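Local coordinates for protein octopine dehydrogenase (Pecten maximus, PDB 3C7A) that catalyses the NADH-dependent reductive condensation of L-arginine with pyruvate to give D-octopine, and the reverse oxidation, at residues Asp25-Arg30 with Gln185-Ala190; Ala135-Ser140 with Ala175-Pro180. All coordinates share one frame; numbering follows the deposited sequence.

Contact 1 (Asp25-Arg30 with Gln185-Ala190); sequences DGVEVR and QMLHGA. With EDO (1,2-ethanediol), chain G.
No flat group enters the small apolar junction of Val27 with Met186 and Leu187; the two that matter, the guanidinium of Arg30 and the amide of Gln185, lie away from it. On the face of strand 27-32 turned from the helix, the carboxylate carbon of Glu28 sits at the guanidinium edge, in its plane. The salt bridge runs from Arg30 NH1 to Glu28 OE2 at 2.8 Å. The same OE2 takes a weak hydrogen bond, 3.3 Å long, from O2 of a 1,2-ethanediol, probably from the crystallisation liquor, whose O2 lies oblique to the guanidinium. NE of Arg30 is held by the carbonyl of Ala79.

The Gln185 amide folds back along its own helix end, with NE2 donating in the amide plane to Gly189 O over 3.0 Å, N-H...O 157°. NE2 also hydrogen-bonds to Pro192 O and OE1 to Phe194 N, which fixes the rotation of the group. Gly189, with positive phi, is the first residue past the helix, and its N is still bonded to the Gln185 carbonyl.

At the junction itself, Val27 offers one methyl to each helix residue: CG2 lies 4.1 Å from Met186 CE, and CG1 lies 4.3 Å from Leu187 CD2. CG1 is anti to the backbone N (chi1 -180°), CG2 beside it, and this spreads the pair across both partners. Met186 leaves the helix with CG anti to its N, then bends twice and runs past Val27 in the opposite direction. The contact is light, the closest CA atoms, of Val27 and Leu187, standing 9.1 Å apart. Helix 180-188 thus packs on the second strand of the beta-alpha-beta unit (3-8, 12-21, 27-32) that opens the Rossmann-type dinucleotide-binding fold.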
loop_
_atom_site.group_PDB
_atom_site.type_symbol
_atom_site.label_atom_id
_atom_site.label_comp_id
_atom_site.label_asym_id
_atom_site.label_seq_id
_atom_site.Cartn_x
_atom_site.Cartn_y
_atom_site.Cartn_z
ATOM N N ASP A 25 0.266 19.882 20.788
ATOM C CA ASP A 25 0.006 21.321 20.912
ATOM C C ASP A 25 0.130 22.046 19.568
ATOM O O ASP A 25 1.127 21.891 18.858
ATOM C CB ASP A 25 0.954 21.960 21.936
ATOM C CG ASP A 25 0.605 21.603 23.377
ATOM O OD1 ASP A 25 -0.583 21.353 23.680
ATOM O OD2 ASP A 25 1.527 21.585 24.216
ATOM N N GLY A 26 -0.892 22.830 19.230
ATOM C CA GLY A 26 -0.903 23.630 18.003
ATOM C C GLY A 26 -1.410 22.926 16.753
ATOM O O GLY A 26 -1.050 23.308 15.635
ATOM N N VAL A 27 -2.249 21.905 16.938
ATOM C CA VAL A 27 -2.808 21.120 15.825
ATOM C C VAL A 27 -4.334 20.971 15.959
ATOM O O VAL A 27 -4.845 20.737 17.057
ATOM C CB VAL A 27 -2.139 19.709 15.723
ATOM C CG1 VAL A 27 -2.718 18.896 14.567
ATOM C CG2 VAL A 27 -0.623 19.826 15.571
ATOM N N GLU A 28 -5.043 21.112 14.835
ATOM C CA GLU A 28 -6.497 20.901 14.759
ATOM C C GLU A 28 -6.834 19.755 13.787
ATOM O O GLU A 28 -6.420 19.777 12.623
ATOM C CB GLU A 28 -7.203 22.200 14.337
ATOM C CG GLU A 28 -8.720 22.092 14.163
ATOM C CD GLU A 28 -9.343 23.346 13.558
ATOM O OE1 GLU A 28 -9.352 24.402 14.230
ATOM O OE2 GLU A 28 -9.837 23.272 12.412
ATOM N N VAL A 29 -7.592 18.766 14.268
ATOM C CA VAL A 29 -7.884 17.542 13.501
ATOM C C VAL A 29 -9.364 17.412 13.106
ATOM O O VAL A 29 -10.256 17.592 13.940
ATOM C CB VAL A 29 -7.438 16.259 14.277
ATOM C CG1 VAL A 29 -7.809 14.984 13.515
ATOM C CG2 VAL A 29 -5.937 16.284 14.562
ATOM N N ARG A 30 -9.604 17.093 11.831
ATOM C CA ARG A 30 -10.945 16.784 11.318
ATOM C C ARG A 30 -10.988 15.380 10.702
ATOM O O ARG A 30 -10.063 14.984 9.992
ATOM C CB ARG A 30 -11.388 17.825 10.282
ATOM C CG ARG A 30 -11.436 19.250 10.815
ATOM C CD ARG A 30 -12.188 20.190 9.887
ATOM N NE ARG A 30 -11.406 20.594 8.716
ATOM C CZ ARG A 30 -10.448 21.521 8.721
ATOM N NH1 ARG A 30 -10.117 22.147 9.845
ATOM N NH2 ARG A 30 -9.811 21.814 7.596
ATOM N N GLN A 185 6.896 13.788 10.918
ATOM C CA GLN A 185 7.620 13.295 12.096
ATOM C C GLN A 185 7.011 13.815 13.408
ATOM O O GLN A 185 6.903 13.069 14.385
ATOM C CB GLN A 185 9.110 13.663 12.002
ATOM C CG GLN A 185 10.012 12.990 13.042
ATOM C CD GLN A 185 10.201 11.500 12.796
ATOM O OE1 GLN A 185 10.764 11.091 11.780
ATOM N NE2 GLN A 185 9.740 10.683 13.737
ATOM N N MET A 186 6.611 15.088 13.408
ATOM C CA MET A 186 5.985 15.745 14.565
ATOM C C MET A 186 4.684 15.061 15.016
ATOM O O MET A 186 4.431 14.923 16.219
ATOM C CB MET A 186 5.743 17.235 14.249
ATOM C CG MET A 186 5.094 18.067 15.367
ATOM S SD MET A 186 3.284 18.162 15.297
ATOM C CE MET A 186 3.038 19.284 13.919
ATOM N N LEU A 187 3.870 14.637 14.050
ATOM C CA LEU A 187 2.579 14.000 14.334
ATOM C C LEU A 187 2.708 12.600 14.949
ATOM O O LEU A 187 1.883 12.213 15.780
ATOM C CB LEU A 187 1.703 13.948 13.071
ATOM C CG LEU A 187 1.263 15.257 12.395
ATOM C CD1 LEU A 187 0.635 14.976 11.037
ATOM C CD2 LEU A 187 0.305 16.072 13.268
ATOM N N HIS A 188 3.744 11.861 14.548
ATOM C CA HIS A 188 3.945 10.468 14.981
ATOM C C HIS A 188 4.719 10.306 16.298
ATOM O O HIS A 188 4.445 9.380 17.069
ATOM C CB HIS A 188 4.625 9.650 13.871
ATOM C CG HIS A 188 3.731 9.342 12.707
ATOM N ND1 HIS A 188 3.193 8.091 12.490
ATOM C CD2 HIS A 188 3.280 10.124 11.698
ATOM C CE1 HIS A 188 2.450 8.115 11.398
ATOM N NE2 HIS A 188 2.486 9.337 10.898
ATOM N N GLY A 189 5.683 11.190 16.547
ATOM C CA GLY A 189 6.502 11.129 17.765
ATOM C C GLY A 189 7.946 10.718 17.526
ATOM O O GLY A 189 8.535 11.061 16.497
ATOM N N ALA A 190 8.514 9.976 18.478
ATOM C CA ALA A 190 9.925 9.565 18.430
ATOM C C ALA A 190 10.220 8.459 17.409
ATOM O O ALA A 190 11.261 8.485 16.744
ATOM C CB ALA A 190 10.407 9.151 19.819
HETATM C C1 EDO G . -14.658 22.664 11.403
HETATM O O1 EDO G . -15.209 22.735 12.724
HETATM C C2 EDO G . -13.996 23.992 11.056
HETATM O O2 EDO G . -12.951 24.262 11.996
#

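Contact 2 (Ala135-Ser140 with Ala175-Pro180); sequences AVSMMS and AKTVDP
Ala175 meets Ala135 twice: its N donates to Ala135 O in the carbonyl plane, on a lone pair, at 3.3 Å, with an N-H...O angle of 152°, and its CB rests 3.4 Å from that same oxygen. A water donates to Ala135 O and, at 2.7 Å, to Ala175 O, while accepting a hydrogen bond from Ser137 OG. Lys176 turns outward, and Thr177 comes back in with its methyl CG2 4.1 Å from Ser137 OG. With chi1 at 77°, OG1 stands between the backbone N and the carbonyl carbon, where it can donate to Val178 O at 2.9 Å, from above the carbonyl plane. A second water donates to Ser137 OG and to Thr177 OG1, 3.1 Å from the latter, so the Ser137 hydroxyl is gripped by two waters.

One direct backbone bond and two water bridges thus join the loop after strand 156-171 to strand 137-141 of the Rossmann-type sheet and the residues leading into it. The two segments run the same way, 14° apart. Were Thr177 an alanine, the second water would probably lose its threonine partner and keep Ser137, with a gap beside Ser137 OG and the Val178 carbonyl without its hydroxyl donor.

Asp179 follows as N-cap of helix 180-188, its side chain capping a backbone N of the first turn and OD2 hydrogen-bonded to Ser182 OG. Pro180 begins that helix, and Met139, CG anti to its backbone N and the chain extended beyond it, brings SD to 4.3 Å from Pro180 CB and CE to 4.1 Å from Pro180 O.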
loop_
_atom_site.group_PDB
_atom_site.type_symbol
_atom_site.label_atom_id
_atom_site.label_comp_id
_atom_site.label_asym_id
_atom_site.label_seq_id
_atom_site.Cartn_x
_atom_site.Cartn_y
_atom_site.Cartn_z
ATOM N N ALA A 135 -0.206 21.751 -9.156
ATOM C CA ALA A 135 0.053 22.757 -8.122
ATOM C C ALA A 135 0.409 22.144 -6.760
ATOM O O ALA A 135 1.310 22.636 -6.076
ATOM C CB ALA A 135 -1.138 23.711 -7.992
ATOM N N VAL A 136 -0.299 21.078 -6.378
ATOM C CA VAL A 136 -0.079 20.384 -5.092
ATOM C C VAL A 136 1.136 19.435 -5.117
ATOM O O VAL A 136 1.787 19.285 -6.155
ATOM C CB VAL A 136 -1.351 19.602 -4.630
ATOM C CG1 VAL A 136 -2.534 20.546 -4.441
ATOM C CG2 VAL A 136 -1.706 18.484 -5.616
ATOM N N SER A 137 1.429 18.809 -3.971
ATOM C CA SER A 137 2.481 17.782 -3.851
ATOM C C SER A 137 1.900 16.401 -3.500
ATOM O O SER A 137 0.857 16.315 -2.845
ATOM C CB SER A 137 3.519 18.190 -2.798
ATOM O OG SER A 137 4.264 19.328 -3.204
ATOM N N MET A 138 2.584 15.332 -3.926
ATOM C CA MET A 138 2.133 13.944 -3.696
ATOM C C MET A 138 3.202 13.083 -2.978
ATOM O O MET A 138 4.326 12.946 -3.471
ATOM C CB MET A 138 1.697 13.289 -5.028
ATOM C CG MET A 138 0.473 13.939 -5.711
ATOM S SD MET A 138 0.042 13.316 -7.369
ATOM C CE MET A 138 1.263 14.143 -8.391
ATOM N N MET A 139 2.835 12.503 -1.827
ATOM C CA MET A 139 3.758 11.760 -0.936
ATOM C C MET A 139 3.285 10.310 -0.689
ATOM O O MET A 139 2.131 10.100 -0.311
ATOM C CB MET A 139 3.891 12.516 0.402
ATOM C CG MET A 139 5.059 12.103 1.311
ATOM S SD MET A 139 5.119 13.047 2.863
ATOM C CE MET A 139 6.673 12.490 3.559
ATOM N N SER A 140 4.173 9.325 -0.881
ATOM C CA SER A 140 3.807 7.888 -0.802
ATOM C C SER A 140 4.682 7.008 0.122
ATOM O O SER A 140 5.884 6.855 -0.119
ATOM C CB SER A 140 3.787 7.267 -2.209
ATOM O OG SER A 140 2.802 7.863 -3.038
ATOM N N ALA A 175 3.475 25.103 -6.112
ATOM C CA ALA A 175 3.128 25.829 -4.882
ATOM C C ALA A 175 3.974 25.411 -3.677
ATOM O O ALA A 175 4.353 24.246 -3.543
ATOM C CB ALA A 175 1.639 25.678 -4.571
ATOM N N LYS A 176 4.256 26.379 -2.805
ATOM C CA LYS A 176 5.023 26.154 -1.580
ATOM C C LYS A 176 4.126 25.576 -0.479
ATOM O O LYS A 176 3.053 26.119 -0.202
ATOM C CB LYS A 176 5.643 27.477 -1.117
ATOM C CG LYS A 176 6.810 27.340 -0.146
ATOM C CD LYS A 176 7.137 28.671 0.540
ATOM C CE LYS A 176 7.734 29.695 -0.424
ATOM N NZ LYS A 176 8.024 30.991 0.257
ATOM N N THR A 177 4.570 24.479 0.139
ATOM C CA THR A 177 3.818 23.815 1.219
ATOM C C THR A 177 4.596 23.827 2.543
ATOM O O THR A 177 5.731 24.307 2.597
ATOM C CB THR A 177 3.451 22.338 0.863
ATOM O OG1 THR A 177 4.601 21.493 1.015
ATOM C CG2 THR A 177 2.914 22.215 -0.562
ATOM N N VAL A 178 3.981 23.302 3.608
ATOM C CA VAL A 178 4.705 23.012 4.855
ATOM C C VAL A 178 5.748 21.918 4.588
ATOM O O VAL A 178 5.537 21.065 3.720
ATOM C CB VAL A 178 3.755 22.595 6.027
ATOM C CG1 VAL A 178 2.874 23.764 6.462
ATOM C CG2 VAL A 178 2.897 21.375 5.664
ATOM N N ASP A 179 6.868 21.952 5.314
ATOM C CA ASP A 179 7.956 20.982 5.104
ATOM C C ASP A 179 7.478 19.547 5.359
ATOM O O ASP A 179 7.062 19.224 6.475
ATOM C CB ASP A 179 9.178 21.313 5.975
ATOM C CG ASP A 179 10.372 20.403 5.688
ATOM O OD1 ASP A 179 10.866 20.400 4.539
ATOM O OD2 ASP A 179 10.821 19.695 6.615
ATOM N N PRO A 180 7.529 18.690 4.318
ATOM C CA PRO A 180 6.954 17.338 4.344
ATOM C C PRO A 180 7.541 16.379 5.386
ATOM O O PRO A 180 6.780 15.718 6.096
ATOM C CB PRO A 180 7.223 16.811 2.925
ATOM C CG PRO A 180 7.445 18.033 2.094
ATOM C CD PRO A 180 8.141 18.988 3.010
HETATM O O HOH W 1 3.453 21.844 -4.418
HETATM O O HOH W 2 6.432 20.165 -1.113
#

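Helix 180-188 ties the two contacts together: contact 2 holds its first residue, Pro180, and contact 1 uses its last turn, through Met186 and Leu187. Their centres lie about 17 Å apart and their nearest atoms about 5 Å, without touching. Both reach the same mixed sheet, contact 1 at strand 27-32 and contact 2 at strand 137-141, with strands 3-8, 85-88 and 111-114 between them. Neither lies at a site of binding or catalysis. Gly10 to Gly13, which bind NADH, follow strand 3-8, the neighbour of contact 1's strand, while strand 137-141 runs on toward Thr143, a pyruvate-binding residue, and Leu144 of the NAD pocket.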